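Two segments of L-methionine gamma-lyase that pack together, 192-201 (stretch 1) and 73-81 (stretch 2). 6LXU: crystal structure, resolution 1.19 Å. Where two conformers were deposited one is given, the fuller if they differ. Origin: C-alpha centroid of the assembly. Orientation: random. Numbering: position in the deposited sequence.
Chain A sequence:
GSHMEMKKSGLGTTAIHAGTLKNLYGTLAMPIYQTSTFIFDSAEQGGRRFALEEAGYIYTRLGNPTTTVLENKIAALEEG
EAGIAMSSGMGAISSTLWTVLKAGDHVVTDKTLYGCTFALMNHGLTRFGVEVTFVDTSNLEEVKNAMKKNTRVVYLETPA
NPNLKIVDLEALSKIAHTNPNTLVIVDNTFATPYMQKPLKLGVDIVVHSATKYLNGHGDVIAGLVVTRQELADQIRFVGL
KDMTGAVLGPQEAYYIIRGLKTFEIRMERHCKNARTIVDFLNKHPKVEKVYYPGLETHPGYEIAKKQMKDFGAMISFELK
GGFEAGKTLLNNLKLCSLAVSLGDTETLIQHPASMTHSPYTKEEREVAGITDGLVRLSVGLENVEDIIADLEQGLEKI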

# COMPACT_ATOMS: atom_id res chain seq x y z
N THR A 192 -14.81 -17.56 -15.07
CA THR A 192 -15.25 -16.45 -14.22
C THR A 192 -16.77 -16.40 -14.15
O THR A 192 -17.45 -16.96 -15.01
CB THR A 192 -14.73 -15.05 -14.67
OG1 THR A 192 -15.63 -14.48 -15.64
CG2 THR A 192 -13.31 -15.07 -15.21
N PRO A 193 -17.32 -15.67 -13.16
CA PRO A 193 -18.79 -15.53 -13.15
C PRO A 193 -19.37 -14.68 -14.27
O PRO A 193 -20.60 -14.68 -14.43
CB PRO A 193 -19.08 -14.93 -11.78
CG PRO A 193 -17.81 -14.33 -11.33
CD PRO A 193 -16.71 -15.16 -11.92
N TYR A 194 -18.54 -14.00 -15.06
CA TYR A 194 -19.02 -13.37 -16.29
C TYR A 194 -19.51 -14.40 -17.30
O TYR A 194 -20.44 -14.11 -18.06
CB TYR A 194 -17.89 -12.51 -16.90
CG TYR A 194 -18.20 -11.81 -18.20
CD1 TYR A 194 -18.79 -10.55 -18.19
CD2 TYR A 194 -17.85 -12.36 -19.41
CE1 TYR A 194 -19.05 -9.87 -19.36
CE2 TYR A 194 -18.13 -11.70 -20.61
CZ TYR A 194 -18.74 -10.46 -20.55
OH TYR A 194 -19.02 -9.76 -21.71
N MET A 195 -18.90 -15.58 -17.33
CA MET A 195 -19.27 -16.61 -18.29
C MET A 195 -20.04 -17.78 -17.71
O MET A 195 -20.86 -18.37 -18.42
CB MET A 195 -18.04 -17.16 -19.01
CG MET A 195 -17.39 -16.10 -19.86
SD MET A 195 -15.85 -16.60 -20.63
CE MET A 195 -14.71 -15.47 -19.85
N GLN A 196 -19.78 -18.17 -16.47
CA GLN A 196 -20.26 -19.45 -15.95
C GLN A 196 -20.52 -19.29 -14.48
O GLN A 196 -19.69 -18.72 -13.77
CB GLN A 196 -19.15 -20.47 -16.21
CG GLN A 196 -19.43 -21.91 -15.89
CD GLN A 196 -18.34 -22.80 -16.46
OE1 GLN A 196 -18.50 -23.38 -17.53
NE2 GLN A 196 -17.21 -22.89 -15.76
N LYS A 197 -21.67 -19.79 -14.01
CA LYS A 197 -22.05 -19.72 -12.60
C LYS A 197 -22.40 -21.13 -12.12
O LYS A 197 -23.57 -21.56 -12.15
CB LYS A 197 -23.20 -18.74 -12.38
CG LYS A 197 -22.84 -17.30 -12.77
CD LYS A 197 -23.84 -16.30 -12.22
CE LYS A 197 -23.64 -14.91 -12.82
NZ LYS A 197 -24.33 -13.86 -12.03
N PRO A 198 -21.38 -21.89 -11.71
CA PRO A 198 -21.59 -23.30 -11.41
C PRO A 198 -22.65 -23.57 -10.34
O PRO A 198 -23.32 -24.63 -10.41
CB PRO A 198 -20.20 -23.78 -10.97
CG PRO A 198 -19.25 -22.86 -11.68
CD PRO A 198 -19.94 -21.54 -11.66
N LEU A 199 -22.81 -22.69 -9.37
CA LEU A 199 -23.81 -22.94 -8.32
C LEU A 199 -25.22 -23.02 -8.90
O LEU A 199 -26.05 -23.77 -8.39
CB LEU A 199 -23.75 -21.86 -7.24
CG LEU A 199 -22.40 -21.74 -6.52
CD1 LEU A 199 -22.46 -20.61 -5.51
CD2 LEU A 199 -21.97 -23.04 -5.84
N LYS A 200 -25.47 -22.31 -9.99
CA LYS A 200 -26.79 -22.36 -10.64
C LYS A 200 -27.03 -23.67 -11.38
O LYS A 200 -28.17 -23.95 -11.78
CB LYS A 200 -26.95 -21.16 -11.58
CG LYS A 200 -26.80 -19.83 -10.85
CD LYS A 200 -27.09 -18.63 -11.74
CE LYS A 200 -28.58 -18.43 -11.95
NZ LYS A 200 -28.86 -17.12 -12.57
N LEU A 201 -25.98 -24.47 -11.55
CA LEU A 201 -26.04 -25.77 -12.22
C LEU A 201 -26.05 -26.94 -11.23
O LEU A 201 -26.00 -28.09 -11.66
CB LEU A 201 -24.87 -25.90 -13.19
CG LEU A 201 -24.77 -24.75 -14.20
CD1 LEU A 201 -23.53 -24.93 -15.06
CD2 LEU A 201 -26.01 -24.63 -15.08
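Stretch 2 73-81: KIAALEEGE

Stretch 2 enters the contact as the last turns of a helix that begins earlier in the chain. E79 is the first residue to leave helical phi/psi, with positive phi (59/43), and G80 is extended (-111/173). The helix end is held by backbone bonds from E78 N to I74 O (3.0 Å) and, as the chain breaks away, G80 N to A75 O (3.0 Å). Stretch 1 follows the same general direction: P193 lies against I74 and L77, K197 against E78 and E79, and L199 against E78 and G80. The CA atoms of K197 and E78 are 5.5 Å apart, and those of L199 and G80 are 6.8 Å apart.

At the start of stretch 1, M195 N and Q196 N both bond to T192 O (3.1 and 3.0 Å), forming a tight turn. Here the CA-to-CB bond of P193 points toward stretch 2 and that of Y194 points away. The proline ring packs on the helix surface, with P193 CG 3.8 Å from L77 CB and 4.2 Å from I74 CD1; P193 CB also lies 3.6 Å from L77 O, and P193 CD is 3.6 Å from E78 OE2.

Q196 and K197 are extended, with phi/psi -148/134 and -127/85. The CA-to-CB bond of K197 points sideways, but its long chain, m at chi1 and t thereafter, carries the ammonium group back to the helix end. There K197 NZ donates to L77 O at 2.9 Å and forms a salt bridge with E79 OE2 at 2.7 Å, joining a backbone carbonyl and a carboxylate through one ammonium group.

The CA-to-CB bond of E78 points away from stretch 1, but its m, m rotamer brings the carboxylate back against stretch 1. E78 OE1 lies 3.6 Å from K197 CA and 3.5 Å from P198 CD. A water bridges the two stretches, donating to E78 OE1 (2.7 Å) and E78 O (2.8 Å) and accepting from L199 N (2.8 Å), so that it ties the helix end to the following 3-10 segment, 198-201.

The CA-to-CB bond of L199 points toward stretch 2, and its CD1 rests 3.6 Å from G80 CA and 4.0 Å from E78 O. The absence of a side chain at G80 permits this approach: an ideal CB there would fall 2.7 Å from L199 CD1. K200 closes the contact at its exposed margin, where K200 NZ forms a salt bridge with E79 OE1 at 3.2 Å, so the E79 carboxylate is shared by two lysines.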

# COMPACT_ATOMS: atom_id res chain seq x y z
N LYS A 73 -18.90 -9.55 -2.43
CA LYS A 73 -18.93 -9.26 -3.87
C LYS A 73 -18.83 -10.52 -4.69
O LYS A 73 -19.61 -10.72 -5.63
CB LYS A 73 -17.80 -8.32 -4.29
CG LYS A 73 -18.07 -6.87 -3.99
CD LYS A 73 -16.94 -5.95 -4.41
CE LYS A 73 -17.23 -4.53 -3.96
NZ LYS A 73 -18.40 -3.95 -4.67
N ILE A 74 -17.87 -11.40 -4.39
CA ILE A 74 -17.76 -12.61 -5.18
C ILE A 74 -18.98 -13.52 -4.97
O ILE A 74 -19.45 -14.16 -5.92
CB ILE A 74 -16.41 -13.33 -4.97
CG1 ILE A 74 -16.23 -14.47 -5.99
CG2 ILE A 74 -16.26 -13.88 -3.56
CD1 ILE A 74 -16.21 -14.05 -7.45
N ALA A 75 -19.50 -13.58 -3.75
CA ALA A 75 -20.73 -14.33 -3.52
C ALA A 75 -21.87 -13.77 -4.38
O ALA A 75 -22.64 -14.54 -4.96
CB ALA A 75 -21.11 -14.32 -2.06
N ALA A 76 -22.00 -12.44 -4.45
CA ALA A 76 -23.05 -11.85 -5.29
C ALA A 76 -22.86 -12.19 -6.76
O ALA A 76 -23.84 -12.48 -7.47
CB ALA A 76 -23.09 -10.34 -5.09
N LEU A 77 -21.61 -12.16 -7.24
CA LEU A 77 -21.33 -12.47 -8.64
C LEU A 77 -21.62 -13.91 -9.01
O LEU A 77 -22.12 -14.17 -10.11
CB LEU A 77 -19.89 -12.11 -8.98
CG LEU A 77 -19.59 -10.60 -8.99
CD1 LEU A 77 -18.09 -10.37 -8.99
CD2 LEU A 77 -20.24 -9.88 -10.16
N GLU A 78 -21.31 -14.84 -8.12
CA GLU A 78 -21.59 -16.26 -8.33
C GLU A 78 -23.02 -16.67 -7.96
O GLU A 78 -23.43 -17.80 -8.17
CB GLU A 78 -20.60 -17.13 -7.55
CG GLU A 78 -19.18 -17.12 -8.10
CD GLU A 78 -18.98 -17.90 -9.39
OE1 GLU A 78 -19.94 -18.52 -9.93
OE2 GLU A 78 -17.83 -17.87 -9.91
N GLU A 79 -23.75 -15.73 -7.35
CA GLU A 79 -25.11 -15.97 -6.84
C GLU A 79 -25.15 -17.09 -5.81
O GLU A 79 -26.04 -17.95 -5.82
CB GLU A 79 -26.10 -16.16 -7.99
CG GLU A 79 -26.16 -14.95 -8.91
CD GLU A 79 -27.15 -15.10 -10.05
OE1 GLU A 79 -28.26 -15.61 -9.82
OE2 GLU A 79 -26.80 -14.70 -11.17
N GLY A 80 -24.17 -17.07 -4.91
CA GLY A 80 -24.13 -17.95 -3.76
C GLY A 80 -24.35 -17.21 -2.46
O GLY A 80 -24.38 -15.98 -2.41
N GLU A 81 -24.47 -17.97 -1.38
CA GLU A 81 -24.80 -17.38 -0.09
C GLU A 81 -23.66 -16.63 0.57
O GLU A 81 -23.88 -15.62 1.23
CB GLU A 81 -25.29 -18.43 0.88
CG GLU A 81 -26.58 -19.12 0.45
CD GLU A 81 -27.12 -20.12 1.46
OE1 GLU A 81 -26.52 -20.32 2.53
OE2 GLU A 81 -28.19 -20.72 1.17
O HOH W 1 -22.12 -19.93 -9.34